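Local coordinates for protein ecdysteroid-phosphate phosphatase (Bombyx mori, PDB 3C7T) that removes phosphate from inactive ecdysteroid phosphates such as ecdysone 22-phosphate, releasing the active hormone, and also has protein tyrosine phosphatase activity, at residues L118-N123 against I190-T195; E164-G169 against Q214-G219; A9-E14 against L222-Y227. One frame throughout, in Å; residues are numbered along the deposited sequence.

Contact 1. Residues L118-N123 against I190-T195; sequences LFEFKN and IGHAIT. With WO4 (tungstate(VI)ion), chain E.
Loop 118-123 runs past the end of strand 187-191, bringing Leu118 CA to 6.4 Å from Gly191 CA and Glu120 CA to 6.3 Å from His192 CA. The His192 side chain carries most of the contact. Its bond to CB points toward the loop, and CG, anti to the carbonyl carbon (chi1 -58°), carries the ring in among Leu118 O, Phe119 CD1 and Glu120 CB. Glu120 CB sits over the centre of one ring face, 3.7 Å from the centroid, as a CH-pi contact. Phe119 brings CD1 to 3.8 Å from His192 NE2, with the two ring planes 86° apart. Leu118 O lies at the ring edge, in plane, near CD2. Tungstate O4 is also at the edge, in plane: His192 ND1 donates to it at 2.6 Å, almost straight at 169°. Ala193 N donates to O1 of the same ion. Glu120 OE1 approaches both ND1 and O4, while OE2 makes a salt bridge with Lys128. His192 NE2 is hydrogen-bonded to Ser88 OG, so both ring nitrogens are held.

Thr195 OG1 accepts from His192 N at 2.8 Å and donates to a water. That water donates in turn to Leu118 O, 2.7 Å away, and so bridges loop and helix. The arrangement is part of the histidine phosphatase active site, where His192 is an inferred catalytic residue. Leu118 packs on Met173 of helix 162-179 and on Tyr86 of strand 84-87. Ile190 rests on helix 91-104, and Gly191 pairs through its backbone with Leu10 and His12, at the end of strand 5-11 and just beyond it.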
loop_
_atom_site.group_PDB
_atom_site.type_symbol
_atom_site.label_atom_id
_atom_site.label_comp_id
_atom_site.label_asym_id
_atom_site.label_seq_id
_atom_site.Cartn_x
_atom_site.Cartn_y
_atom_site.Cartn_z
ATOM N N LEU A 118 -6.793 -24.783 -8.792
ATOM C CA LEU A 118 -7.001 -23.341 -8.916
ATOM C C LEU A 118 -5.976 -22.621 -9.793
ATOM O O LEU A 118 -6.124 -21.419 -10.048
ATOM C CB LEU A 118 -7.048 -22.706 -7.506
ATOM C CG LEU A 118 -8.175 -23.190 -6.571
ATOM C CD1 LEU A 118 -8.041 -22.499 -5.233
ATOM C CD2 LEU A 118 -9.567 -22.957 -7.179
ATOM N N PHE A 119 -4.949 -23.330 -10.270
ATOM C CA PHE A 119 -3.922 -22.660 -11.085
ATOM C C PHE A 119 -4.494 -22.104 -12.403
ATOM O O PHE A 119 -5.449 -22.651 -12.968
ATOM C CB PHE A 119 -2.686 -23.556 -11.313
ATOM C CG PHE A 119 -1.511 -22.825 -11.924
ATOM C CD1 PHE A 119 -0.856 -21.827 -11.220
ATOM C CD2 PHE A 119 -1.067 -23.151 -13.213
ATOM C CE1 PHE A 119 0.223 -21.139 -11.789
ATOM C CE2 PHE A 119 0.022 -22.480 -13.793
ATOM C CZ PHE A 119 0.666 -21.472 -13.079
ATOM N N GLU A 120 -3.902 -20.994 -12.871
ATOM C CA GLU A 120 -4.318 -20.310 -14.081
ATOM C C GLU A 120 -4.227 -21.236 -15.303
ATOM O O GLU A 120 -3.643 -22.316 -15.236
ATOM C CB GLU A 120 -3.434 -19.078 -14.301
ATOM C CG GLU A 120 -2.004 -19.412 -14.724
ATOM C CD GLU A 120 -1.125 -18.179 -14.885
ATOM O OE1 GLU A 120 -1.601 -17.058 -14.558
ATOM O OE2 GLU A 120 0.040 -18.337 -15.360
ATOM N N PHE A 121 -4.821 -20.795 -16.405
ATOM C CA PHE A 121 -4.803 -21.525 -17.666
ATOM C C PHE A 121 -3.377 -21.660 -18.186
ATOM O O PHE A 121 -2.653 -20.665 -18.313
ATOM C CB PHE A 121 -5.716 -20.775 -18.655
ATOM C CG PHE A 121 -5.772 -21.354 -20.043
ATOM C CD1 PHE A 121 -5.650 -22.727 -20.278
ATOM C CD2 PHE A 121 -6.015 -20.504 -21.125
ATOM C CE1 PHE A 121 -5.720 -23.226 -21.568
ATOM C CE2 PHE A 121 -6.089 -20.998 -22.405
ATOM C CZ PHE A 121 -5.948 -22.365 -22.625
ATOM N N LYS A 122 -2.986 -22.901 -18.476
ATOM C CA LYS A 122 -1.727 -23.206 -19.148
ATOM C C LYS A 122 -1.914 -23.221 -20.673
ATOM O O LYS A 122 -2.175 -24.281 -21.266
ATOM C CB LYS A 122 -1.183 -24.554 -18.662
ATOM C CG LYS A 122 -0.896 -24.597 -17.163
ATOM C CD LYS A 122 -0.384 -25.958 -16.738
ATOM C CE LYS A 122 -1.499 -27.008 -16.734
ATOM N NZ LYS A 122 -0.910 -28.381 -16.795
ATOM N N ASN A 123 -1.781 -22.032 -21.270
ATOM C CA ASN A 123 -2.036 -21.741 -22.688
ATOM C C ASN A 123 -0.824 -22.044 -23.584
ATOM O O ASN A 123 0.275 -21.533 -23.346
ATOM C CB ASN A 123 -2.422 -20.251 -22.798
ATOM C CG ASN A 123 -2.858 -19.816 -24.206
ATOM O OD1 ASN A 123 -2.688 -20.527 -25.200
ATOM N ND2 ASN A 123 -3.416 -18.608 -24.285
ATOM N N ILE A 190 -8.459 -18.326 -3.422
ATOM C CA ILE A 190 -7.523 -17.225 -3.651
ATOM C C ILE A 190 -6.645 -17.589 -4.821
ATOM O O ILE A 190 -5.886 -18.571 -4.778
ATOM C CB ILE A 190 -6.730 -16.886 -2.384
ATOM C CG1 ILE A 190 -7.725 -16.394 -1.322
ATOM C CG2 ILE A 190 -5.634 -15.832 -2.703
ATOM C CD1 ILE A 190 -7.201 -16.327 0.104
ATOM N N GLY A 191 -6.778 -16.818 -5.895
ATOM C CA GLY A 191 -6.208 -17.239 -7.170
ATOM C C GLY A 191 -5.889 -16.099 -8.114
ATOM O O GLY A 191 -5.173 -15.163 -7.772
ATOM N N HIS A 192 -6.438 -16.206 -9.312
ATOM C CA HIS A 192 -6.047 -15.409 -10.462
ATOM C C HIS A 192 -7.269 -14.575 -10.876
ATOM O O HIS A 192 -8.326 -14.713 -10.266
ATOM C CB HIS A 192 -5.591 -16.370 -11.577
ATOM C CG HIS A 192 -4.461 -17.269 -11.163
ATOM N ND1 HIS A 192 -3.141 -16.862 -11.155
ATOM C CD2 HIS A 192 -4.466 -18.544 -10.711
ATOM C CE1 HIS A 192 -2.382 -17.853 -10.714
ATOM N NE2 HIS A 192 -3.163 -18.890 -10.452
ATOM N N ALA A 193 -7.143 -13.724 -11.894
ATOM C CA ALA A 193 -8.260 -12.859 -12.322
ATOM C C ALA A 193 -9.476 -13.706 -12.725
ATOM O O ALA A 193 -10.623 -13.379 -12.381
ATOM C CB ALA A 193 -7.833 -11.940 -13.460
ATOM N N ILE A 194 -9.193 -14.832 -13.388
ATOM C CA ILE A 194 -10.211 -15.752 -13.914
ATOM C C ILE A 194 -10.966 -16.528 -12.802
ATOM O O ILE A 194 -12.092 -17.029 -13.013
ATOM C CB ILE A 194 -9.538 -16.710 -14.947
ATOM C CG1 ILE A 194 -10.559 -17.505 -15.777
ATOM C CG2 ILE A 194 -8.519 -17.640 -14.266
ATOM C CD1 ILE A 194 -11.556 -16.655 -16.513
ATOM N N THR A 195 -10.360 -16.609 -11.616
ATOM C CA THR A 195 -10.904 -17.368 -10.486
ATOM C C THR A 195 -12.309 -16.917 -10.088
ATOM O O THR A 195 -13.171 -17.748 -9.717
ATOM C CB THR A 195 -9.955 -17.306 -9.273
ATOM O OG1 THR A 195 -8.702 -17.867 -9.657
ATOM C CG2 THR A 195 -10.522 -18.097 -8.045
HETATM W W WO4 E . -2.860 -12.998 -12.471
HETATM O O1 WO4 E . -4.717 -12.696 -12.029
HETATM O O2 WO4 E . -3.096 -13.465 -14.388
HETATM O O3 WO4 E . -1.586 -11.480 -12.600
HETATM O O4 WO4 E . -2.022 -14.623 -11.753
HETATM O O HOH W 1 -8.604 -20.321 -10.098
#

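Contact 2. Residues E164-G169 against Q214-G219; sequences EFFKRG and QPYEIG
The hydroxyl of Tyr216 is hydrogen-bonded to Glu170 OE1, one turn along helix 162-179 from Phe166, the residue its ring meets. This ties the polar end of the tyrosine to the same helix that its aromatic part packs against. Between 164-169 and 214-219 themselves there is no hydrogen bond; the contact is apolar.

The Phe166 and Tyr216 rings are nearly parallel, with planes 9° apart and centroids 4.7 Å apart. They are displaced in their own planes, with little of one ring over the other. The closest approach is between Phe166 CD1 and Tyr216 CD1, at 3.5 Å. The displacement puts each CB over the partner ring. Tyr216 CB lies over the centre of the Phe166 ring, 3.4 Å from the centroid. Phe166 CB faces the Tyr216 ring less squarely, 4.2 Å from its centroid. Both are CH-pi contacts. The opposite face of Phe166 is met near its rim by Phe165 CE2, so Phe166 is clasped between its helix neighbour and the loop. Phe166 CB points toward the loop, and CG, anti to the carbonyl carbon (chi1 -77°), sets the ring against Tyr216 CB.

Ile218 touches both phenylalanines at the exposed edge of the contact. Its CG1 lies 3.9 Å from Phe166 CE2, and its CD1 lies 4.0 Å from Phe165 CE2. Glu217 adds backbone, with its C atom near Phe166 CZ. Arg205 makes a cation-pi contact with Tyr216, and Gln198 of helix 193-204 touches both phenylalanines. This is plain aromatic packing in the histidine phosphatase domain: the loop between helix 193-204 and strand 230-235 is laid against one flank of helix 162-179.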
loop_
_atom_site.group_PDB
_atom_site.type_symbol
_atom_site.label_atom_id
_atom_site.label_comp_id
_atom_site.label_asym_id
_atom_site.label_seq_id
_atom_site.Cartn_x
_atom_site.Cartn_y
_atom_site.Cartn_z
ATOM N N GLU A 164 -10.107 -28.377 -20.689
ATOM C CA GLU A 164 -9.410 -29.064 -19.603
ATOM C C GLU A 164 -9.139 -28.115 -18.439
ATOM O O GLU A 164 -9.229 -28.502 -17.266
ATOM C CB GLU A 164 -8.090 -29.638 -20.115
ATOM C CG GLU A 164 -8.252 -30.903 -20.958
ATOM C CD GLU A 164 -7.034 -31.223 -21.819
ATOM O OE1 GLU A 164 -6.125 -30.367 -21.982
ATOM O OE2 GLU A 164 -6.999 -32.351 -22.360
ATOM N N PHE A 165 -8.805 -26.872 -18.777
ATOM C CA PHE A 165 -8.566 -25.853 -17.759
ATOM C C PHE A 165 -9.818 -25.605 -16.936
ATOM O O PHE A 165 -9.773 -25.675 -15.699
ATOM C CB PHE A 165 -8.029 -24.548 -18.374
ATOM C CG PHE A 165 -8.266 -23.339 -17.515
ATOM C CD1 PHE A 165 -7.549 -23.156 -16.331
ATOM C CD2 PHE A 165 -9.207 -22.383 -17.880
ATOM C CE1 PHE A 165 -7.778 -22.041 -15.524
ATOM C CE2 PHE A 165 -9.436 -21.246 -17.053
ATOM C CZ PHE A 165 -8.727 -21.102 -15.890
ATOM N N PHE A 166 -10.938 -25.337 -17.603
ATOM C CA PHE A 166 -12.158 -25.075 -16.865
ATOM C C PHE A 166 -12.667 -26.276 -16.056
ATOM O O PHE A 166 -13.248 -26.123 -14.984
ATOM C CB PHE A 166 -13.237 -24.490 -17.773
ATOM C CG PHE A 166 -13.034 -23.032 -18.079
ATOM C CD1 PHE A 166 -13.177 -22.076 -17.086
ATOM C CD2 PHE A 166 -12.713 -22.620 -19.362
ATOM C CE1 PHE A 166 -12.986 -20.708 -17.365
ATOM C CE2 PHE A 166 -12.524 -21.259 -19.661
ATOM C CZ PHE A 166 -12.660 -20.307 -18.657
ATOM N N LYS A 167 -12.421 -27.473 -16.573
ATOM C CA LYS A 167 -12.808 -28.692 -15.881
ATOM C C LYS A 167 -12.046 -28.848 -14.556
ATOM O O LYS A 167 -12.650 -29.176 -13.535
ATOM C CB LYS A 167 -12.586 -29.899 -16.810
ATOM C CG LYS A 167 -12.970 -31.281 -16.234
ATOM C CD LYS A 167 -14.413 -31.330 -15.783
ATOM C CE LYS A 167 -14.824 -32.756 -15.444
ATOM N NZ LYS A 167 -16.184 -32.810 -14.872
ATOM N N ARG A 168 -10.729 -28.630 -14.608
ATOM C CA ARG A 168 -9.832 -28.559 -13.456
ATOM C C ARG A 168 -10.433 -27.681 -12.366
ATOM O O ARG A 168 -10.622 -28.107 -11.228
ATOM C CB ARG A 168 -8.527 -27.851 -13.863
ATOM C CG ARG A 168 -7.438 -28.687 -14.443
ATOM C CD ARG A 168 -6.086 -28.204 -13.969
ATOM N NE ARG A 168 -5.532 -27.100 -14.750
ATOM C CZ ARG A 168 -5.349 -25.856 -14.297
ATOM N NH1 ARG A 168 -5.698 -25.520 -13.060
ATOM N NH2 ARG A 168 -4.809 -24.943 -15.088
ATOM N N GLY A 169 -10.695 -26.423 -12.724
ATOM C CA GLY A 169 -11.166 -25.428 -11.755
ATOM C C GLY A 169 -12.490 -25.809 -11.120
ATOM O O GLY A 169 -12.680 -25.669 -9.902
ATOM N N GLN A 214 -24.321 -19.879 -19.043
ATOM C CA GLN A 214 -23.255 -19.458 -19.941
ATOM C C GLN A 214 -22.081 -20.443 -19.993
ATOM O O GLN A 214 -21.533 -20.813 -18.945
ATOM C CB GLN A 214 -22.767 -18.082 -19.497
ATOM C CG GLN A 214 -23.246 -16.940 -20.367
ATOM C CD GLN A 214 -22.094 -16.234 -21.074
ATOM O OE1 GLN A 214 -22.024 -14.997 -21.087
ATOM N NE2 GLN A 214 -21.171 -17.017 -21.645
ATOM N N PRO A 215 -21.702 -20.885 -21.214
ATOM C CA PRO A 215 -20.483 -21.668 -21.386
ATOM C C PRO A 215 -19.295 -20.867 -20.865
ATOM O O PRO A 215 -19.307 -19.635 -20.942
ATOM C CB PRO A 215 -20.381 -21.833 -22.907
ATOM C CG PRO A 215 -21.777 -21.718 -23.387
ATOM C CD PRO A 215 -22.410 -20.695 -22.495
ATOM N N TYR A 216 -18.305 -21.564 -20.313
ATOM C CA TYR A 216 -17.070 -20.945 -19.839
ATOM C C TYR A 216 -16.304 -20.284 -20.996
ATOM O O TYR A 216 -16.200 -20.854 -22.083
ATOM C CB TYR A 216 -16.174 -21.997 -19.200
ATOM C CG TYR A 216 -16.614 -22.539 -17.854
ATOM C CD1 TYR A 216 -16.622 -21.725 -16.721
ATOM C CD2 TYR A 216 -16.959 -23.889 -17.705
ATOM C CE1 TYR A 216 -16.995 -22.224 -15.471
ATOM C CE2 TYR A 216 -17.333 -24.402 -16.459
ATOM C CZ TYR A 216 -17.350 -23.560 -15.350
ATOM O OH TYR A 216 -17.710 -24.035 -14.113
ATOM N N GLU A 217 -15.761 -19.091 -20.735
ATOM C CA GLU A 217 -15.105 -18.261 -21.751
ATOM C C GLU A 217 -13.861 -17.613 -21.176
ATOM O O GLU A 217 -13.952 -16.903 -20.173
ATOM C CB GLU A 217 -16.011 -17.090 -22.135
ATOM C CG GLU A 217 -16.965 -17.304 -23.262
ATOM C CD GLU A 217 -17.589 -15.987 -23.698
ATOM O OE1 GLU A 217 -18.219 -15.296 -22.854
ATOM O OE2 GLU A 217 -17.441 -15.632 -24.888
ATOM N N ILE A 218 -12.712 -17.814 -21.815
ATOM C CA ILE A 218 -11.569 -16.945 -21.561
ATOM C C ILE A 218 -11.826 -15.725 -22.456
ATOM O O ILE A 218 -12.082 -15.862 -23.659
ATOM C CB ILE A 218 -10.202 -17.631 -21.916
ATOM C CG1 ILE A 218 -9.831 -18.717 -20.887
ATOM C CG2 ILE A 218 -9.075 -16.604 -22.060
ATOM C CD1 ILE A 218 -9.168 -18.204 -19.595
ATOM N N GLY A 219 -11.794 -14.538 -21.880
ATOM C CA GLY A 219 -11.959 -13.346 -22.715
ATOM C C GLY A 219 -13.384 -12.838 -22.747
ATOM O O GLY A 219 -13.727 -12.016 -23.595
#

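Contact 3. Residues A9-E14 against L222-Y227; sequences ALRHGE and LLKVPY. With WO4 (tungstate(VI)ion), chain E.
This is an active-site contact: the end of strand 5-11 and the turn beyond it meet the loop that leads into strand 230-235. Arg11 and Tyr227 carry most of the contact. The Arg11 guanidinium has Tyr227 CD1 over one face, 3.6 Å above the plane, and Lys224 CD over the opposite face. With CG anti to the backbone N (chi1 -169°) and the chain extended from there to NE, the guanidinium reaches the tungstate. NH1 gives a weak, bent bond to Val225 O at 2.7 Å. NE donates to tungstate O1, also at 2.7 Å, and NH2 to O3.

Arg11, His12 and Gly13 form the Arg-His-Gly signature of the histidine phosphatases. His12 is the residue that becomes phosphorylated, and its NE2 lies 2.5 Å from tungsten, consistent with a mimic of the phosphohistidine. His12 ND1 donates to Gly13 O at 2.8 Å, in the ring plane, which fixes the ring's rotation. Lys224 reaches in with an extended chain, and NZ is hydrogen-bonded to tungstate O2 at 2.7 Å.

Tyr227 lies beside this turn. Glu14 CA sits over its ring centre, 3.4 Å from the centroid, and His12 CE1 meets its edge. The Glu14 carboxylate turns to Thr61 and Asn39, and to Ser251 of the second subunit.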
loop_
_atom_site.group_PDB
_atom_site.type_symbol
_atom_site.label_atom_id
_atom_site.label_comp_id
_atom_site.label_asym_id
_atom_site.label_seq_id
_atom_site.Cartn_x
_atom_site.Cartn_y
_atom_site.Cartn_z
ATOM N N ALA A 9 -14.148 -15.364 -3.821
ATOM C CA ALA A 9 -13.040 -15.589 -4.750
ATOM C C ALA A 9 -12.250 -14.292 -4.767
ATOM O O ALA A 9 -12.828 -13.192 -4.813
ATOM C CB ALA A 9 -13.526 -15.908 -6.137
ATOM N N LEU A 10 -10.942 -14.433 -4.671
ATOM C CA LEU A 10 -10.063 -13.269 -4.532
ATOM C C LEU A 10 -8.887 -13.362 -5.501
ATOM O O LEU A 10 -8.166 -14.363 -5.499
ATOM C CB LEU A 10 -9.566 -13.218 -3.084
ATOM C CG LEU A 10 -8.619 -12.109 -2.613
ATOM C CD1 LEU A 10 -9.327 -10.741 -2.625
ATOM C CD2 LEU A 10 -8.134 -12.395 -1.236
ATOM N N ARG A 11 -8.673 -12.331 -6.327
ATOM C CA ARG A 11 -7.432 -12.274 -7.129
ATOM C C ARG A 11 -6.227 -11.942 -6.217
ATOM O O ARG A 11 -6.363 -11.230 -5.205
ATOM C CB ARG A 11 -7.539 -11.226 -8.263
ATOM C CG ARG A 11 -6.398 -11.308 -9.265
ATOM C CD ARG A 11 -6.442 -10.166 -10.278
ATOM N NE ARG A 11 -5.252 -10.177 -11.102
ATOM C CZ ARG A 11 -4.735 -9.087 -11.682
ATOM N NH1 ARG A 11 -5.288 -7.882 -11.524
ATOM N NH2 ARG A 11 -3.628 -9.183 -12.389
ATOM N N HIS A 12 -5.051 -12.447 -6.579
ATOM C CA HIS A 12 -3.837 -12.157 -5.831
ATOM C C HIS A 12 -3.571 -10.635 -5.837
ATOM O O HIS A 12 -4.136 -9.888 -6.657
ATOM C CB HIS A 12 -2.669 -12.877 -6.491
ATOM C CG HIS A 12 -2.484 -12.492 -7.924
ATOM N ND1 HIS A 12 -1.972 -11.264 -8.311
ATOM C CD2 HIS A 12 -2.778 -13.161 -9.063
ATOM C CE1 HIS A 12 -1.948 -11.208 -9.634
ATOM N NE2 HIS A 12 -2.451 -12.338 -10.110
ATOM N N GLY A 13 -2.696 -10.180 -4.934
ATOM C CA GLY A 13 -2.348 -8.772 -4.849
ATOM C C GLY A 13 -1.284 -8.412 -5.876
ATOM O O GLY A 13 -0.934 -9.222 -6.744
ATOM N N GLU A 14 -0.769 -7.188 -5.764
ATOM C CA GLU A 14 0.228 -6.628 -6.696
ATOM C C GLU A 14 1.467 -7.510 -6.835
ATOM O O GLU A 14 2.052 -7.921 -5.834
ATOM C CB GLU A 14 0.656 -5.234 -6.206
ATOM C CG GLU A 14 1.701 -4.548 -7.089
ATOM C CD GLU A 14 2.081 -3.162 -6.598
ATOM O OE1 GLU A 14 2.849 -3.037 -5.608
ATOM O OE2 GLU A 14 1.629 -2.185 -7.238
ATOM N N LEU A 222 -12.660 -7.608 -21.397
ATOM C CA LEU A 222 -11.437 -7.149 -22.045
ATOM C C LEU A 222 -10.288 -6.957 -21.063
ATOM O O LEU A 222 -9.120 -7.147 -21.415
ATOM C CB LEU A 222 -11.702 -5.848 -22.798
ATOM C CG LEU A 222 -10.559 -5.262 -23.633
ATOM C CD1 LEU A 222 -10.016 -6.228 -24.693
ATOM C CD2 LEU A 222 -11.080 -3.985 -24.294
ATOM N N LEU A 223 -10.633 -6.560 -19.837
ATOM C CA LEU A 223 -9.657 -6.264 -18.794
ATOM C C LEU A 223 -9.747 -7.257 -17.651
ATOM O O LEU A 223 -10.824 -7.782 -17.372
ATOM C CB LEU A 223 -9.916 -4.864 -18.249
ATOM C CG LEU A 223 -9.884 -3.725 -19.250
ATOM C CD1 LEU A 223 -10.064 -2.436 -18.486
ATOM C CD2 LEU A 223 -8.554 -3.708 -20.020
ATOM N N LYS A 224 -8.615 -7.532 -17.006
ATOM C CA LYS A 224 -8.597 -8.361 -15.805
ATOM C C LYS A 224 -9.184 -7.580 -14.654
ATOM O O LYS A 224 -8.991 -6.355 -14.569
ATOM C CB LYS A 224 -7.170 -8.760 -15.424
ATOM C CG LYS A 224 -6.574 -9.822 -16.287
ATOM C CD LYS A 224 -5.152 -10.220 -15.852
ATOM C CE LYS A 224 -4.711 -11.463 -16.626
ATOM N NZ LYS A 224 -3.301 -11.908 -16.550
ATOM N N VAL A 225 -9.879 -8.289 -13.768
ATOM C CA VAL A 225 -10.328 -7.686 -12.510
ATOM C C VAL A 225 -9.090 -7.142 -11.759
ATOM O O VAL A 225 -7.984 -7.671 -11.928
ATOM C CB VAL A 225 -11.132 -8.681 -11.649
ATOM C CG1 VAL A 225 -12.375 -9.179 -12.432
ATOM C CG2 VAL A 225 -10.277 -9.845 -11.190
ATOM N N PRO A 226 -9.272 -6.083 -10.952
ATOM C CA PRO A 226 -8.149 -5.465 -10.223
ATOM C C PRO A 226 -7.454 -6.393 -9.222
ATOM O O PRO A 226 -8.005 -7.420 -8.833
ATOM C CB PRO A 226 -8.830 -4.327 -9.467
ATOM C CG PRO A 226 -10.080 -4.030 -10.271
ATOM C CD PRO A 226 -10.533 -5.362 -10.716
ATOM N N TYR A 227 -6.252 -6.019 -8.795
ATOM C CA TYR A 227 -5.575 -6.797 -7.756
ATOM C C TYR A 227 -6.453 -6.894 -6.525
ATOM O O TYR A 227 -7.080 -5.893 -6.128
ATOM C CB TYR A 227 -4.291 -6.102 -7.367
ATOM C CG TYR A 227 -3.157 -6.134 -8.378
ATOM C CD1 TYR A 227 -2.729 -7.343 -8.948
ATOM C CD2 TYR A 227 -2.435 -4.975 -8.667
ATOM C CE1 TYR A 227 -1.642 -7.374 -9.815
ATOM C CE2 TYR A 227 -1.337 -4.992 -9.545
ATOM C CZ TYR A 227 -0.953 -6.209 -10.116
ATOM O OH TYR A 227 0.136 -6.263 -10.961
HETATM W W WO4 E . -2.860 -12.998 -12.471
HETATM O O1 WO4 E . -4.717 -12.696 -12.029
HETATM O O2 WO4 E . -3.096 -13.465 -14.388
HETATM O O3 WO4 E . -1.586 -11.480 -12.600
HETATM O O4 WO4 E . -2.022 -14.623 -11.753
#

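Contacts 1 and 3 both lie near the centre of the chain and share the tungstate. Their strands 187-191 and 5-11 are neighbours in one sheet, so His192 and His12 come to the same ion. Contact 1 is wholly buried; contact 3 is partly so, and borders the second subunit. Contact 2 lies farther out, about 18 Å between its centre and that of the chain, and is apolar, whereas the other two gather polar groups round the tungstate. It still reaches contact 1: Arg168 is hydrogen-bonded to Phe119 O and Glu120 O, and Phe165 packs on Phe121. Contacts 2 and 3 use adjoining parts of one loop, but do not otherwise touch.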